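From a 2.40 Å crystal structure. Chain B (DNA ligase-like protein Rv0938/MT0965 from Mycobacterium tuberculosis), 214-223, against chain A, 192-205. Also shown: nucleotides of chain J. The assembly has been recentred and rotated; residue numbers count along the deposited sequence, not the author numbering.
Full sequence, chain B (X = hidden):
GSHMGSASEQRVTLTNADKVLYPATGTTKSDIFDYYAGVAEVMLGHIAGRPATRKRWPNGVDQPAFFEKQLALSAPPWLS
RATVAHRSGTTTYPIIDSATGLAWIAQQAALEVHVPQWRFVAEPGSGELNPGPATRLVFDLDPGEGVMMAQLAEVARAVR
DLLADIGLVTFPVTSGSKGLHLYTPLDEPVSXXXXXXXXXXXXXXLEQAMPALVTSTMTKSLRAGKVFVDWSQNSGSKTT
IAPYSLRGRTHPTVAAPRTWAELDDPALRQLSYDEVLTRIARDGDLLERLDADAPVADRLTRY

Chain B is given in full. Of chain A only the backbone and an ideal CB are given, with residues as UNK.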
ATOM      1  N   VAL B 214      18.809  -0.390  -6.464  1.00 37.65           N
ATOM      2  CA  VAL B 214      17.780  -1.007  -5.610  1.00 35.72           C
ATOM      3  C   VAL B 214      16.840  -0.037  -4.900  1.00 34.70           C
ATOM      4  O   VAL B 214      17.288   0.909  -4.330  1.00 35.89           O
ATOM      5  CB  VAL B 214      18.428  -1.925  -4.545  1.00 34.89           C
ATOM      6  CG1 VAL B 214      17.508  -2.085  -3.339  1.00 34.03           C
ATOM      7  CG2 VAL B 214      18.765  -3.281  -5.160  1.00 34.37           C
ATOM      8  N   THR B 215      15.544  -0.310  -4.899  1.00 34.30           N
ATOM      9  CA  THR B 215      14.605   0.371  -4.010  1.00 34.86           C
ATOM     10  C   THR B 215      13.887  -0.661  -3.114  1.00 34.44           C
ATOM     11  O   THR B 215      13.615  -1.779  -3.571  1.00 34.45           O
ATOM     12  CB  THR B 215      13.530   1.129  -4.780  1.00 35.89           C
ATOM     13  OG1 THR B 215      12.678   1.837  -3.859  1.00 36.15           O
ATOM     14  CG2 THR B 215      12.703   0.146  -5.606  1.00 36.02           C
ATOM     15  N   SER B 216      13.683  -0.325  -1.833  1.00 32.79           N
ATOM     16  CA  SER B 216      12.908  -1.156  -0.913  1.00 32.33           C
ATOM     17  C   SER B 216      11.447  -0.731  -0.827  1.00 33.70           C
ATOM     18  O   SER B 216      10.702  -1.206   0.062  1.00 33.10           O
ATOM     19  CB  SER B 216      13.467  -1.046   0.492  1.00 32.45           C
ATOM     20  OG  SER B 216      13.348   0.315   0.927  1.00 32.81           O
ATOM     21  N   THR B 217      11.033   0.195  -1.698  1.00 34.33           N
ATOM     22  CA  THR B 217       9.653   0.658  -1.635  1.00 35.33           C
ATOM     23  C   THR B 217       8.844   0.438  -2.889  1.00 35.98           C
ATOM     24  O   THR B 217       9.368   0.481  -4.004  1.00 37.41           O
ATOM     25  CB  THR B 217       9.511   2.106  -1.099  1.00 36.02           C
ATOM     26  OG1 THR B 217      10.474   2.978  -1.726  1.00 37.07           O
ATOM     27  CG2 THR B 217       9.781   2.105   0.393  1.00 36.36           C
ATOM     28  N   MET B 218       7.542   0.306  -2.707  1.00 36.62           N
ATOM     29  CA  MET B 218       6.636   0.058  -3.818  1.00 38.25           C
ATOM     30  C   MET B 218       6.354   1.289  -4.678  1.00 38.76           C
ATOM     31  O   MET B 218       6.045   1.167  -5.874  1.00 38.97           O
ATOM     32  CB  MET B 218       5.360  -0.606  -3.280  1.00 40.11           C
ATOM     33  CG  MET B 218       4.031  -0.030  -3.698  1.00 43.30           C
ATOM     34  SD  MET B 218       2.961   0.060  -2.240  1.00 47.96           S
ATOM     35  CE  MET B 218       3.311   1.716  -1.668  1.00 45.67           C
ATOM     36  N   THR B 219       6.548   2.470  -4.094  1.00 38.69           N
ATOM     37  CA  THR B 219       6.201   3.734  -4.737  1.00 39.74           C
ATOM     38  C   THR B 219       6.579   3.668  -6.194  1.00 39.85           C
ATOM     39  O   THR B 219       7.747   3.695  -6.516  1.00 39.43           O
ATOM     40  CB  THR B 219       6.978   4.905  -4.100  1.00 40.14           C
ATOM     41  OG1 THR B 219       6.766   4.906  -2.682  1.00 39.39           O
ATOM     42  CG2 THR B 219       6.541   6.228  -4.715  1.00 41.05           C
ATOM     43  N   LYS B 220       5.600   3.550  -7.068  1.00 41.84           N
ATOM     44  CA  LYS B 220       5.878   3.270  -8.490  1.00 43.84           C
ATOM     45  C   LYS B 220       6.710   4.371  -9.177  1.00 43.75           C
ATOM     46  O   LYS B 220       7.621   4.080  -9.943  1.00 44.35           O
ATOM     47  CB  LYS B 220       4.575   2.998  -9.247  1.00 46.24           C
ATOM     48  CG  LYS B 220       4.539   1.638  -9.938  1.00 48.09           C
ATOM     49  CD  LYS B 220       3.125   1.284 -10.407  1.00 50.43           C
ATOM     50  CE  LYS B 220       3.038  -0.084 -11.085  1.00 48.97           C
ATOM     51  NZ  LYS B 220       3.611  -1.203 -10.270  1.00 47.67           N
ATOM     52  N   SER B 221       6.484   5.620  -8.808  1.00 43.62           N
ATOM     53  CA  SER B 221       7.273   6.717  -9.369  1.00 44.68           C
ATOM     54  C   SER B 221       8.803   6.593  -9.143  1.00 44.41           C
ATOM     55  O   SER B 221       9.606   7.282  -9.798  1.00 44.73           O
ATOM     56  CB  SER B 221       6.783   8.030  -8.774  1.00 45.94           C
ATOM     57  OG  SER B 221       7.372   9.122  -9.455  1.00 47.61           O
ATOM     58  N   LEU B 222       9.202   5.670  -8.267  1.00 42.07           N
ATOM     59  CA  LEU B 222      10.584   5.582  -7.780  1.00 41.38           C
ATOM     60  C   LEU B 222      11.229   4.314  -8.260  1.00 42.04           C
ATOM     61  O   LEU B 222      12.252   3.871  -7.715  1.00 40.29           O
ATOM     62  CB  LEU B 222      10.610   5.532  -6.254  1.00 39.94           C
ATOM     63  CG  LEU B 222      10.843   6.783  -5.398  1.00 40.58           C
ATOM     64  CD1 LEU B 222      10.030   7.984  -5.886  1.00 40.76           C
ATOM     65  CD2 LEU B 222      10.552   6.420  -3.942  1.00 38.46           C
ATOM     66  N   ARG B 223      10.592   3.684  -9.241  1.00 43.86           N
ATOM     67  CA  ARG B 223      11.018   2.360  -9.640  1.00 45.44           C
ATOM     68  C   ARG B 223      11.879   2.361 -10.885  1.00 46.62           C
ATOM     69  O   ARG B 223      12.701   1.469 -11.058  1.00 47.32           O
ATOM     70  CB  ARG B 223       9.803   1.475  -9.846  1.00 45.62           C
ATOM     71  CG  ARG B 223       9.972   0.114  -9.240  1.00 45.02           C
ATOM     72  CD  ARG B 223       8.757  -0.150  -8.382  1.00 45.75           C
ATOM     73  NE  ARG B 223       8.165  -1.412  -8.760  1.00 45.47           N
ATOM     74  CZ  ARG B 223       6.997  -1.851  -8.315  1.00 45.19           C
ATOM     75  NH1 ARG B 223       6.275  -1.118  -7.479  1.00 42.76           N
ATOM     76  NH2 ARG B 223       6.535  -3.013  -8.753  1.00 46.25           N
TER
ATOM     77  N   UNK A 192       6.975  16.080  -7.568  1.00 27.27           N
ATOM     78  CA  UNK A 192       6.488  15.156  -6.573  1.00 26.89           C
ATOM     79  C   UNK A 192       7.439  13.974  -6.445  1.00 27.84           C
ATOM     80  O   UNK A 192       7.641  13.480  -5.347  1.00 27.60           O
ATOM     81  CB  UNK A 192       5.077  14.681  -6.925  1.00 26.89           C
ATOM     82  N   UNK A 193       8.082  13.568  -7.537  1.00 29.21           N
ATOM     83  CA  UNK A 193       9.040  12.462  -7.464  1.00 31.57           C
ATOM     84  C   UNK A 193      10.194  12.820  -6.508  1.00 30.79           C
ATOM     85  O   UNK A 193      10.485  12.066  -5.570  1.00 30.20           O
ATOM     86  CB  UNK A 193       9.581  12.131  -8.856  1.00 31.57           C
ATOM     87  N   UNK A 194      10.827  13.972  -6.720  1.00 28.39           N
ATOM     88  CA  UNK A 194      11.890  14.419  -5.830  1.00 27.66           C
ATOM     89  C   UNK A 194      11.485  14.713  -4.372  1.00 28.18           C
ATOM     90  O   UNK A 194      12.321  14.634  -3.467  1.00 27.97           O
ATOM     91  CB  UNK A 194      12.513  15.683  -6.427  1.00 27.66           C
ATOM     92  N   UNK A 195      10.267  15.207  -4.162  1.00 26.42           N
ATOM     93  CA  UNK A 195       9.774  15.526  -2.842  1.00 25.31           C
ATOM     94  C   UNK A 195       9.594  14.236  -2.079  1.00 26.38           C
ATOM     95  O   UNK A 195       9.791  14.194  -0.865  1.00 27.46           O
ATOM     96  CB  UNK A 195       8.467  16.318  -2.908  1.00 25.31           C
ATOM     97  N   UNK A 196       9.131  13.201  -2.780  1.00 26.67           N
ATOM     98  CA  UNK A 196       8.914  11.889  -2.209  1.00 25.44           C
ATOM     99  C   UNK A 196      10.277  11.271  -1.886  1.00 25.66           C
ATOM    100  O   UNK A 196      10.573  10.975  -0.727  1.00 25.45           O
ATOM    101  CB  UNK A 196       8.111  11.001  -3.161  1.00 25.44           C
ATOM    102  N   UNK A 197      11.180  11.268  -2.860  1.00 25.70           N
ATOM    103  CA  UNK A 197      12.567  10.847  -2.609  1.00 25.46           C
ATOM    104  C   UNK A 197      13.161  11.477  -1.346  1.00 25.37           C
ATOM    105  O   UNK A 197      13.665  10.793  -0.498  1.00 26.25           O
ATOM    106  CB  UNK A 197      13.442  11.204  -3.813  1.00 25.46           C
ATOM    107  N   UNK A 198      13.214  12.797  -1.314  1.00 26.24           N
ATOM    108  CA  UNK A 198      13.604  13.596  -0.138  1.00 26.27           C
ATOM    109  C   UNK A 198      12.927  13.181   1.198  1.00 24.88           C
ATOM    110  O   UNK A 198      13.569  13.121   2.221  1.00 25.54           O
ATOM    111  CB  UNK A 198      13.280  15.065  -0.418  1.00 26.27           C
ATOM    112  N   UNK A 199      11.616  13.063   1.182  1.00 24.06           N
ATOM    113  CA  UNK A 199      10.816  12.678   2.337  1.00 24.12           C
ATOM    114  C   UNK A 199      11.172  11.277   2.845  1.00 23.91           C
ATOM    115  O   UNK A 199      11.455  11.084   4.016  1.00 24.20           O
ATOM    116  CB  UNK A 199       9.329  12.741   1.983  1.00 24.12           C
ATOM    117  N   UNK A 200      11.299  10.345   1.909  1.00 24.99           N
ATOM    118  CA  UNK A 200      11.676   8.972   2.187  1.00 24.80           C
ATOM    119  C   UNK A 200      13.070   8.934   2.814  1.00 25.98           C
ATOM    120  O   UNK A 200      13.247   8.352   3.902  1.00 26.65           O
ATOM    121  CB  UNK A 200      11.632   8.131   0.909  1.00 24.80           C
ATOM    122  N   UNK A 201      14.030   9.671   2.257  1.00 25.23           N
ATOM    123  CA  UNK A 201      15.355   9.728   2.895  1.00 25.53           C
ATOM    124  C   UNK A 201      15.335  10.259   4.347  1.00 26.49           C
ATOM    125  O   UNK A 201      16.086   9.791   5.209  1.00 26.47           O
ATOM    126  CB  UNK A 201      16.278  10.611   2.053  1.00 25.53           C
ATOM    127  N   UNK A 202      14.513  11.270   4.608  1.00 24.72           N
ATOM    128  CA  UNK A 202      14.457  11.799   5.916  1.00 24.65           C
ATOM    129  C   UNK A 202      13.953  10.719   6.850  1.00 25.31           C
ATOM    130  O   UNK A 202      14.489  10.534   7.935  1.00 25.51           O
ATOM    131  CB  UNK A 202      13.577  13.050   5.964  1.00 24.65           C
ATOM    132  N   UNK A 203      12.902  10.028   6.415  1.00 25.00           N
ATOM    133  CA  UNK A 203      12.182   9.098   7.264  1.00 25.28           C
ATOM    134  C   UNK A 203      13.045   7.899   7.582  1.00 25.98           C
ATOM    135  O   UNK A 203      13.061   7.398   8.718  1.00 26.90           O
ATOM    136  CB  UNK A 203      10.877   8.655   6.599  1.00 25.28           C
ATOM    137  N   UNK A 204      13.811   7.483   6.585  1.00 25.64           N
ATOM    138  CA  UNK A 204      14.731   6.371   6.717  1.00 26.12           C
ATOM    139  C   UNK A 204      15.921   6.745   7.584  1.00 26.43           C
ATOM    140  O   UNK A 204      16.418   5.942   8.360  1.00 27.32           O
ATOM    141  CB  UNK A 204      15.205   5.906   5.339  1.00 26.12           C
ATOM    142  N   UNK A 205      16.360   7.985   7.483  1.00 25.96           N
ATOM    143  CA  UNK A 205      17.421   8.447   8.356  1.00 26.01           C
ATOM    144  C   UNK A 205      16.957   8.519   9.804  1.00 27.44           C
ATOM    145  O   UNK A 205      17.718   8.254  10.752  1.00 29.39           O
ATOM    146  CB  UNK A 205      17.926   9.816   7.895  1.00 26.01           C
TER
ATOM    147  P    DC J  10       2.787  -2.891  -7.140  1.00 91.80           P
ATOM    148  OP1  DC J  10       3.161  -1.602  -6.514  1.00 91.13           O
ATOM    149  OP2  DC J  10       3.539  -3.362  -8.334  1.00 92.71           O
ATOM    150  O5'  DC J  10       2.823  -4.022  -6.017  1.00 87.81           O
ATOM    151  C5'  DC J  10       3.521  -3.797  -4.776  1.00 85.52           C
ATOM    152  C4'  DC J  10       2.989  -4.707  -3.693  1.00 81.31           C
ATOM    153  O4'  DC J  10       1.574  -4.467  -3.501  1.00 79.30           O
ATOM    154  C3'  DC J  10       3.133  -6.204  -3.978  1.00 81.59           C
ATOM    155  O3'  DC J  10       3.573  -6.881  -2.798  1.00 79.26           O
ATOM    156  C2'  DC J  10       1.721  -6.642  -4.322  1.00 81.59           C
ATOM    157  C1'  DC J  10       0.891  -5.708  -3.468  1.00 78.04           C
ATOM    158  N1   DC J  10      -0.479  -5.481  -3.947  1.00 77.10           N
ATOM    159  C2   DC J  10      -1.534  -5.640  -3.046  1.00 75.20           C
ATOM    160  O2   DC J  10      -1.281  -5.985  -1.881  1.00 74.31           O
ATOM    161  N3   DC J  10      -2.801  -5.426  -3.468  1.00 73.85           N
ATOM    162  C4   DC J  10      -3.030  -5.045  -4.726  1.00 75.29           C
ATOM    163  N4   DC J  10      -4.296  -4.822  -5.091  1.00 74.27           N
ATOM    164  C5   DC J  10      -1.971  -4.861  -5.662  1.00 77.40           C
ATOM    165  C6   DC J  10      -0.723  -5.100  -5.237  1.00 78.23           C
ATOM    166  P    DA J   9      -0.378   2.411  -9.357  1.00 91.65           P
ATOM    167  OP1  DA J   9       0.614   3.289 -10.037  1.00 92.13           O
ATOM    168  OP2  DA J   9      -1.405   1.689 -10.164  1.00 89.65           O
ATOM    169  O5'  DA J   9       0.421   1.348  -8.483  1.00 89.23           O
ATOM    170  C5'  DA J   9      -0.222   0.141  -8.046  1.00 87.13           C
ATOM    171  C4'  DA J   9       0.587  -0.508  -6.949  1.00 86.23           C
ATOM    172  O4'  DA J   9       0.227   0.094  -5.682  1.00 82.05           O
ATOM    173  C3'  DA J   9       0.324  -2.006  -6.779  1.00 86.01           C
ATOM    174  O3'  DA J   9       1.237  -2.820  -7.532  1.00 89.23           O
ATOM    175  C2'  DA J   9       0.392  -2.188  -5.276  1.00 83.21           C
ATOM    176  C1'  DA J   9      -0.297  -0.915  -4.831  1.00 80.43           C
ATOM    177  N9   DA J   9      -1.739  -0.974  -5.054  1.00 77.47           N
ATOM    178  C8   DA J   9      -2.407  -0.701  -6.222  1.00 78.58           C
ATOM    179  N7   DA J   9      -3.695  -0.928  -6.158  1.00 75.74           N
ATOM    180  C5   DA J   9      -3.880  -1.443  -4.882  1.00 73.91           C
ATOM    181  C6   DA J   9      -5.027  -1.871  -4.192  1.00 72.72           C
ATOM    182  N6   DA J   9      -6.256  -1.854  -4.713  1.00 72.45           N
ATOM    183  N1   DA J   9      -4.868  -2.311  -2.925  1.00 71.23           N
ATOM    184  C2   DA J   9      -3.639  -2.306  -2.394  1.00 71.86           C
ATOM    185  N3   DA J   9      -2.489  -1.914  -2.936  1.00 74.63           N
ATOM    186  C4   DA J   9      -2.680  -1.485  -4.195  1.00 75.16           C

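Chain A runs as a helix from 192 through 205, past a stretch of chain B. Position 192 points its CB sideways, and nothing of chain B lies within 5.5 Å of its ideal CB, so chain B makes little demand there. Many residues would fit as far as chain B is concerned. It is Ser A192, which contributes its backbone O to position 196.

Position 193 also points sideways, but its ideal CB lies 3.8 Å from Ser B221 OG, with Leu B222 CD1 at 5.1 Å. A side chain with an aliphatic stem would suit, and its end could be polar, since nothing close by fixes it. The residue is Arg A193. Arg A193 CB sits 3.7 Å from Ser B221 OG, and Arg A193 CG lies 4.3 Å from Leu B222 CD1. The guanidinium makes no hydrogen bond to this stretch of chain B.

Position 194 points away from chain B. Its phi/psi of -64/-34 is ordinary helix and there is room for a CB, so the backbone does not demand glycine. It is nevertheless Gly A194. Position 195 is out of reach, and chain B sets no preference there; it is Ala A195.

Position 196 points toward chain B. Its ideal CB is 4.5 Å from Leu B222 CD1 and 5.3 Å from Thr B219 CG2, two methyls. Small or branched residues such as alanine, valine or threonine would suit. It is Thr A196. Thr A196 CG2 meets Thr B219 CG2 at 4.2 Å and Leu B222 CD1 at 4.3 Å. Thr A196 OG1 turns back to the helix and donates to Ser A192 O at 2.7 Å, so the hydroxyl is satisfied without chain B.

Position 197 points sideways, with Leu B222 CD1 at 5.1 Å from the ideal CB. An apolar residue would suit, for example valine, isoleucine, leucine or methionine. It is Val A197, chi1 t. Val A197 CG2 packs on Leu B222 CD1 at 3.8 Å.

Positions 198 and 199 are out of reach, so chain B sets no preference. They are Leu A198 and Ala A199.

Position 200 points toward chain B. Leu B222 CD2 lies 5.3 Å from the ideal CB, and the hydroxyls of Thr B215, Ser B216 and Thr B217 lie farther out. A long chain with an apolar stem and polar end would suit: lysine, arginine, perhaps glutamine. It is Lys A200. Lys A200 CD packs against Leu B222 CD2 at 3.9 Å. Lys A200 NZ stays 4.2 Å from Thr B215 OG1, too far for a direct bond. A water closes the gap: it accepts from Lys A200 NZ at 2.7 Å and hydrogen-bonds Thr B215 OG1 at 3.2 Å.

Positions 201, 202 and 203 are out of reach; they are Arg A201, Val A202 and Ala A203.

Position 204 points toward chain B, but its ideal CB has nothing within 5.5 Å. Only a longer side chain could reach Ser B216, and a polar end would suit its hydroxyl. It is Gln A204. Gln A204 NE2 comes to 3.8 Å from Ser B216 OG, a contact without a hydrogen bond; both atoms are hydrogen-bonded elsewhere in the structure.

Position 205 is out of reach; it is Arg A205.

Chain A, residues 192-205: SRGATVLAKRVAQR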
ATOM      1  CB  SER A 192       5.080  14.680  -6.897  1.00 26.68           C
ATOM      2  OG  SER A 192       4.179  15.787  -6.955  1.00 26.73           O
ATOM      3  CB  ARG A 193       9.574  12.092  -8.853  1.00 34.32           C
ATOM      4  CG  ARG A 193      10.618  10.971  -8.866  1.00 37.10           C
ATOM      5  CD  ARG A 193      11.353  10.902 -10.223  1.00 41.06           C
ATOM      6  NE  ARG A 193      11.790  12.250 -10.637  1.00 42.49           N
ATOM      7  CZ  ARG A 193      11.185  12.986 -11.579  1.00 43.50           C
ATOM      8  NH1 ARG A 193      10.225  12.459 -12.319  1.00 44.79           N
ATOM      9  NH2 ARG A 193      11.544  14.251 -11.792  1.00 42.88           N
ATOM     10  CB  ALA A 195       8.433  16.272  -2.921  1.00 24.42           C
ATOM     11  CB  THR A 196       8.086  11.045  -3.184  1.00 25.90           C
ATOM     12  OG1 THR A 196       6.829  11.701  -3.419  1.00 24.81           O
ATOM     13  CG2 THR A 196       7.829   9.618  -2.638  1.00 25.64           C
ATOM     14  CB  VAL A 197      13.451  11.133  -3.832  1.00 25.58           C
ATOM     15  CG1 VAL A 197      14.922  10.954  -3.512  1.00 25.29           C
ATOM     16  CG2 VAL A 197      13.027  10.204  -4.971  1.00 26.16           C
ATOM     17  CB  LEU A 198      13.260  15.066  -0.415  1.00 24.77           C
ATOM     18  CG  LEU A 198      13.854  16.053   0.580  1.00 25.52           C
ATOM     19  CD1 LEU A 198      15.325  15.700   0.813  1.00 25.83           C
ATOM     20  CD2 LEU A 198      13.698  17.490   0.070  1.00 25.46           C
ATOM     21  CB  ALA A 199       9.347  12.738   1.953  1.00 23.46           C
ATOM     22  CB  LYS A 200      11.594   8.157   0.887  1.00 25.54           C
ATOM     23  CG  LYS A 200      12.041   6.688   0.968  1.00 26.24           C
ATOM     24  CD  LYS A 200      12.296   6.160  -0.443  1.00 26.23           C
ATOM     25  CE  LYS A 200      12.430   4.642  -0.486  1.00 27.66           C
ATOM     26  NZ  LYS A 200      13.853   4.183  -0.587  1.00 29.46           N
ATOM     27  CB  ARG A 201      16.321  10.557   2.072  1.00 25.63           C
ATOM     28  CG  ARG A 201      16.799   9.787   0.854  1.00 28.91           C
ATOM     29  CD  ARG A 201      17.633  10.589  -0.140  1.00 29.03           C
ATOM     30  NE  ARG A 201      17.931   9.673  -1.243  1.00 31.71           N
ATOM     31  CZ  ARG A 201      18.230  10.055  -2.483  1.00 33.91           C
ATOM     32  NH1 ARG A 201      18.357  11.360  -2.778  1.00 33.48           N
ATOM     33  NH2 ARG A 201      18.412   9.142  -3.429  1.00 33.21           N
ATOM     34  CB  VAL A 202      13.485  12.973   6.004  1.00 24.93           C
ATOM     35  CG1 VAL A 202      13.394  13.448   7.454  1.00 24.69           C
ATOM     36  CG2 VAL A 202      13.912  14.092   5.052  1.00 23.72           C
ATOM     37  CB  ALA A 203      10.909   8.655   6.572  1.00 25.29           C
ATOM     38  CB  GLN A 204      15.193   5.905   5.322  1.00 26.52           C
ATOM     39  CG  GLN A 204      14.062   5.273   4.518  1.00 26.47           C
ATOM     40  CD  GLN A 204      14.550   4.677   3.215  1.00 28.49           C
ATOM     41  OE1 GLN A 204      15.376   5.286   2.510  1.00 30.16           O
ATOM     42  NE2 GLN A 204      14.063   3.480   2.885  1.00 27.64           N
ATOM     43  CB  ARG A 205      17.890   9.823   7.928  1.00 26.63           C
ATOM     44  CG  ARG A 205      19.284  10.101   8.445  1.00 27.43           C
ATOM     45  CD  ARG A 205      19.589  11.563   8.416  1.00 27.38           C
ATOM     46  NE  ARG A 205      20.939  11.776   8.889  1.00 29.20           N
ATOM     47  CZ  ARG A 205      21.618  12.907   8.698  1.00 30.66           C
ATOM     48  NH1 ARG A 205      21.114  13.872   7.922  1.00 30.65           N
ATOM     49  NH2 ARG A 205      22.834  13.031   9.202  1.00 31.48           N
TER
HETATM   50  O   HOH W   1      14.486   4.429  -3.168  1.00 35.97           O
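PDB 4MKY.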